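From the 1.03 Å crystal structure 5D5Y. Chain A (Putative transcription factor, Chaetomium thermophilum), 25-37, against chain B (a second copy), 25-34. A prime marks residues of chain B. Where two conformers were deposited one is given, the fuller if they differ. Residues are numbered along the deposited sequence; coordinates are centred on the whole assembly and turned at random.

Chain A, residues 25-37: QCYELEKTNRLLV
Chain B, residues 25-34: QCYELEKTNR

Both stretches are helical throughout, and each helix extends beyond its stretch at both ends. Phi lies between -57° and -76°, psi between -29° and -49°. Backbone N to O hydrogen bonds four residues apart hold each helix, as from Asn33 N to Leu29 O at 2.8 Å. The two run in the same direction. Their axes come within 8.3 Å and cross at 22°.

The register is level at Cys26, where CA of Cys26 and CA of Cys26′ are 5.2 Å apart. It then shifts: Leu29 CA lies 4.5 Å from Glu30′ CA, and Thr32 CA lies 6.1 Å from Arg34′ CA. It is level again at Asn33, with Asn33 CA 6.5 Å from Asn33′ CA.

A disulfide ties the chains together. Cys26 SG and Cys26′ SG are 2.0 Å apart, with chi3 at 98°. Both chi1 values are m, but CA-to-CB points toward the partner in Cys26′ and sideways in Cys26. Gln25 (t, p) lies beside this link, its CG 3.8 Å from Cys26′ CB. Its NE2 reaches the edge of the Tyr27′ ring, 3.5 Å from CD1.

Glu30′ (t, m) is a knob. Its side chain sits in the hollow formed by Gln25, Glu28, Leu29 and Thr32. The aliphatic part packs against the hollow: Glu30′ CG is 3.7 Å from Glu28 O, and Glu30′ CB is 4.1 Å from Leu29 CB. The charged end is satisfied by polar partners. Thr32 OG1 (chi1 m) donates a hydrogen bond to Glu30′ OE2 at 2.7 Å. Arg34′ grips the same carboxylate from its own helix, with NE to Glu30′ OE2 at 2.9 Å and NH2 to Glu30′ OE1 at 2.8 Å. Both hydrogen bonds are part of one salt bridge.

Leu29 (t, p) provides the greasy filling. Its CD1 is 3.8 Å from Leu29′ CB and 3.7 Å from Glu30′ N, so this methyl lies against the opposing backbone. Its CD2 is 4.1 Å from Cys26′ SG. Leu29′ adopts the m, t rotamer, so the two leucines do not mirror each other.

Farther along, Thr32 CG2 packs 3.5 Å from Arg34′ N. Asn33′ (m, chi2 5°) points toward the other helix, and its ND2 donates to Asn33 OD1 at 3.0 Å. Asn33 (t, chi2 75°) starts sideways, but its end comes nearer. Leu36 (t, p) covers this amide pair, its CD2 3.9 Å from Asn33′ CG. Together the two stretches bury 614 Å².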

# COMPACT_ATOMS: atom_id res chain seq x y z
N GLN A 25 6.29 -2.50 -5.51
CA GLN A 25 5.24 -1.60 -6.02
C GLN A 25 4.87 -0.51 -5.02
O GLN A 25 4.66 0.64 -5.39
CB GLN A 25 4.05 -2.44 -6.44
CG GLN A 25 2.93 -1.63 -7.11
CD GLN A 25 3.38 -0.93 -8.37
OE1 GLN A 25 3.69 0.31 -8.34
NE2 GLN A 25 3.41 -1.62 -9.45
N CYS A 26 4.70 -0.87 -3.75
CA CYS A 26 4.34 0.12 -2.76
C CYS A 26 5.51 1.08 -2.48
O CYS A 26 5.27 2.25 -2.16
CB CYS A 26 3.72 -0.52 -1.52
SG CYS A 26 2.25 -1.52 -1.84
N TYR A 27 6.74 0.61 -2.62
CA TYR A 27 7.89 1.52 -2.58
C TYR A 27 7.79 2.59 -3.69
O TYR A 27 8.09 3.77 -3.42
CB TYR A 27 9.19 0.72 -2.76
CG TYR A 27 10.46 1.56 -3.09
CD1 TYR A 27 11.10 2.26 -2.18
CD2 TYR A 27 10.92 1.69 -4.39
CE1 TYR A 27 12.25 3.01 -2.45
CE2 TYR A 27 12.01 2.44 -4.72
CZ TYR A 27 12.69 3.10 -3.75
OH TYR A 27 13.75 3.85 -4.14
N GLU A 28 7.39 2.22 -4.88
CA GLU A 28 7.23 3.20 -5.95
C GLU A 28 6.14 4.22 -5.57
O GLU A 28 6.29 5.42 -5.88
CB GLU A 28 6.91 2.56 -7.29
CG GLU A 28 8.05 1.70 -7.85
CD GLU A 28 9.38 2.39 -8.03
OE1 GLU A 28 9.44 3.58 -8.23
OE2 GLU A 28 10.41 1.73 -7.94
N LEU A 29 5.06 3.76 -4.98
CA LEU A 29 4.03 4.68 -4.49
C LEU A 29 4.62 5.65 -3.49
O LEU A 29 4.39 6.87 -3.57
CB LEU A 29 2.86 3.91 -3.89
CG LEU A 29 1.84 4.77 -3.14
CD1 LEU A 29 1.21 5.84 -4.01
CD2 LEU A 29 0.78 3.86 -2.53
N GLU A 30 5.39 5.14 -2.51
CA GLU A 30 5.96 6.05 -1.53
C GLU A 30 6.86 7.09 -2.19
O GLU A 30 6.82 8.28 -1.82
CB GLU A 30 6.71 5.23 -0.47
CG GLU A 30 7.43 6.09 0.49
CD GLU A 30 8.13 5.34 1.61
OE1 GLU A 30 7.70 4.31 2.05
OE2 GLU A 30 9.12 5.85 2.08
N LYS A 31 7.68 6.69 -3.14
CA LYS A 31 8.58 7.62 -3.83
C LYS A 31 7.84 8.70 -4.61
O LYS A 31 8.18 9.90 -4.55
CB LYS A 31 9.51 6.82 -4.75
CG LYS A 31 10.51 7.64 -5.47
CD LYS A 31 11.48 6.76 -6.23
CE LYS A 31 12.39 7.54 -7.15
NZ LYS A 31 13.27 6.57 -7.78
N THR A 32 6.79 8.30 -5.30
CA THR A 32 5.94 9.27 -6.03
C THR A 32 5.23 10.19 -5.04
O THR A 32 5.09 11.40 -5.30
CB THR A 32 4.99 8.52 -6.93
OG1 THR A 32 5.76 7.94 -7.96
CG2 THR A 32 3.88 9.39 -7.50
N ASN A 33 4.75 9.64 -3.93
CA ASN A 33 4.00 10.44 -2.99
C ASN A 33 4.87 11.53 -2.38
O ASN A 33 4.38 12.64 -2.13
CB ASN A 33 3.39 9.57 -1.91
CG ASN A 33 2.13 10.19 -1.37
OD1 ASN A 33 1.09 10.16 -2.02
ND2 ASN A 33 2.22 10.80 -0.21
N ARG A 34 6.14 11.25 -2.15
CA ARG A 34 7.08 12.25 -1.65
C ARG A 34 7.13 13.44 -2.58
O ARG A 34 7.17 14.62 -2.12
CB ARG A 34 8.53 11.70 -1.57
CG ARG A 34 8.81 10.59 -0.62
CD ARG A 34 10.21 9.97 -0.79
NE ARG A 34 10.36 8.74 -0.13
CZ ARG A 34 11.50 7.80 -0.50
NH1 ARG A 34 12.21 7.99 -1.34
NH2 ARG A 34 11.38 6.68 0.36
N LEU A 35 7.18 13.19 -3.86
CA LEU A 35 7.21 14.25 -4.84
C LEU A 35 5.93 15.06 -4.81
O LEU A 35 5.95 16.29 -4.87
CB LEU A 35 7.47 13.65 -6.20
CG LEU A 35 7.57 14.61 -7.32
CD1 LEU A 35 8.63 15.67 -7.11
CD2 LEU A 35 7.75 13.86 -8.61
N LEU A 36 4.79 14.37 -4.72
CA LEU A 36 3.51 15.05 -4.63
C LEU A 36 3.45 15.99 -3.43
O LEU A 36 3.02 17.14 -3.58
CB LEU A 36 2.38 14.02 -4.60
CG LEU A 36 0.97 14.59 -4.47
CD1 LEU A 36 0.60 15.50 -5.64
CD2 LEU A 36 -0.03 13.47 -4.34
N VAL A 37 3.85 15.52 -2.25
CA VAL A 37 3.85 16.36 -1.09
C VAL A 37 4.71 17.60 -1.32
O VAL A 37 4.29 18.72 -1.04
CB VAL A 37 4.34 15.59 0.15
CG1 VAL A 37 4.55 16.54 1.33
CG2 VAL A 37 3.36 14.49 0.52
N GLN B 25 -3.52 -2.21 -6.01
CA GLN B 25 -3.89 -0.98 -5.32
C GLN B 25 -2.70 -0.02 -5.26
O GLN B 25 -2.87 1.18 -5.58
CB GLN B 25 -4.41 -1.33 -3.93
CG GLN B 25 -4.95 -0.17 -3.14
CD GLN B 25 -5.63 -0.64 -1.87
OE1 GLN B 25 -5.03 -1.35 -1.04
NE2 GLN B 25 -6.86 -0.31 -1.74
N CYS B 26 -1.52 -0.49 -4.89
CA CYS B 26 -0.36 0.39 -4.91
C CYS B 26 -0.04 0.89 -6.29
O CYS B 26 0.35 2.06 -6.45
CB CYS B 26 0.85 -0.30 -4.27
SG CYS B 26 0.82 -0.19 -2.46
N TYR B 27 -0.18 0.03 -7.30
CA TYR B 27 0.02 0.42 -8.70
C TYR B 27 -0.92 1.55 -9.10
O TYR B 27 -0.48 2.56 -9.69
CB TYR B 27 -0.21 -0.82 -9.58
CG TYR B 27 -0.16 -0.53 -11.05
CD1 TYR B 27 1.04 -0.46 -11.74
CD2 TYR B 27 -1.30 -0.32 -11.79
CE1 TYR B 27 1.12 -0.22 -13.07
CE2 TYR B 27 -1.25 -0.06 -13.15
CZ TYR B 27 -0.06 -0.06 -13.80
OH TYR B 27 0.11 0.21 -15.16
N GLU B 28 -2.20 1.40 -8.80
CA GLU B 28 -3.19 2.40 -9.19
C GLU B 28 -2.94 3.72 -8.47
O GLU B 28 -3.04 4.80 -9.08
CB GLU B 28 -4.59 1.91 -8.91
CG GLU B 28 -5.01 0.80 -9.87
CD GLU B 28 -6.37 0.25 -9.61
OE1 GLU B 28 -7.15 0.86 -8.79
OE2 GLU B 28 -6.76 -0.72 -10.27
N LEU B 29 -2.68 3.65 -7.17
CA LEU B 29 -2.41 4.86 -6.40
C LEU B 29 -1.17 5.58 -6.90
O LEU B 29 -1.14 6.83 -6.97
CB LEU B 29 -2.27 4.55 -4.92
CG LEU B 29 -3.57 4.15 -4.19
CD1 LEU B 29 -3.25 3.53 -2.86
CD2 LEU B 29 -4.50 5.34 -4.07
N GLU B 30 -0.13 4.82 -7.26
CA GLU B 30 1.09 5.44 -7.75
C GLU B 30 0.80 6.18 -9.06
O GLU B 30 1.27 7.32 -9.24
CB GLU B 30 2.18 4.41 -7.94
CG GLU B 30 3.52 5.04 -8.27
CD GLU B 30 3.76 5.54 -9.69
OE1 GLU B 30 3.14 5.01 -10.62
OE2 GLU B 30 4.59 6.48 -9.84
N LYS B 31 0.06 5.57 -9.97
CA LYS B 31 -0.23 6.22 -11.24
C LYS B 31 -1.10 7.45 -11.01
O LYS B 31 -0.84 8.53 -11.61
CB LYS B 31 -0.88 5.25 -12.20
CG LYS B 31 -1.04 5.91 -13.52
CD LYS B 31 -1.63 5.09 -14.58
CE LYS B 31 -1.67 5.85 -15.91
NZ LYS B 31 -2.48 5.17 -16.92
N THR B 32 -2.11 7.34 -10.19
CA THR B 32 -2.96 8.48 -9.87
C THR B 32 -2.14 9.63 -9.30
O THR B 32 -2.32 10.79 -9.73
CB THR B 32 -4.03 8.04 -8.88
OG1 THR B 32 -4.88 7.09 -9.53
CG2 THR B 32 -4.83 9.20 -8.31
N ASN B 33 -1.25 9.34 -8.38
CA ASN B 33 -0.51 10.41 -7.73
C ASN B 33 0.56 10.98 -8.60
O ASN B 33 0.87 12.18 -8.50
CB ASN B 33 -0.07 9.98 -6.34
CG ASN B 33 -1.26 9.94 -5.38
OD1 ASN B 33 -2.39 10.13 -5.79
ND2 ASN B 33 -0.99 9.67 -4.11
N ARG B 34 1.13 10.18 -9.50
CA ARG B 34 2.07 10.71 -10.47
C ARG B 34 1.39 11.66 -11.44
O ARG B 34 1.92 12.75 -11.77
CB ARG B 34 2.72 9.52 -11.23
CG ARG B 34 3.70 9.96 -12.28
CD ARG B 34 4.70 8.81 -12.58
NE ARG B 34 4.09 7.47 -12.57
CZ ARG B 34 3.45 6.87 -13.55
NH1 ARG B 34 3.21 7.41 -14.72
NH2 ARG B 34 3.13 5.61 -13.32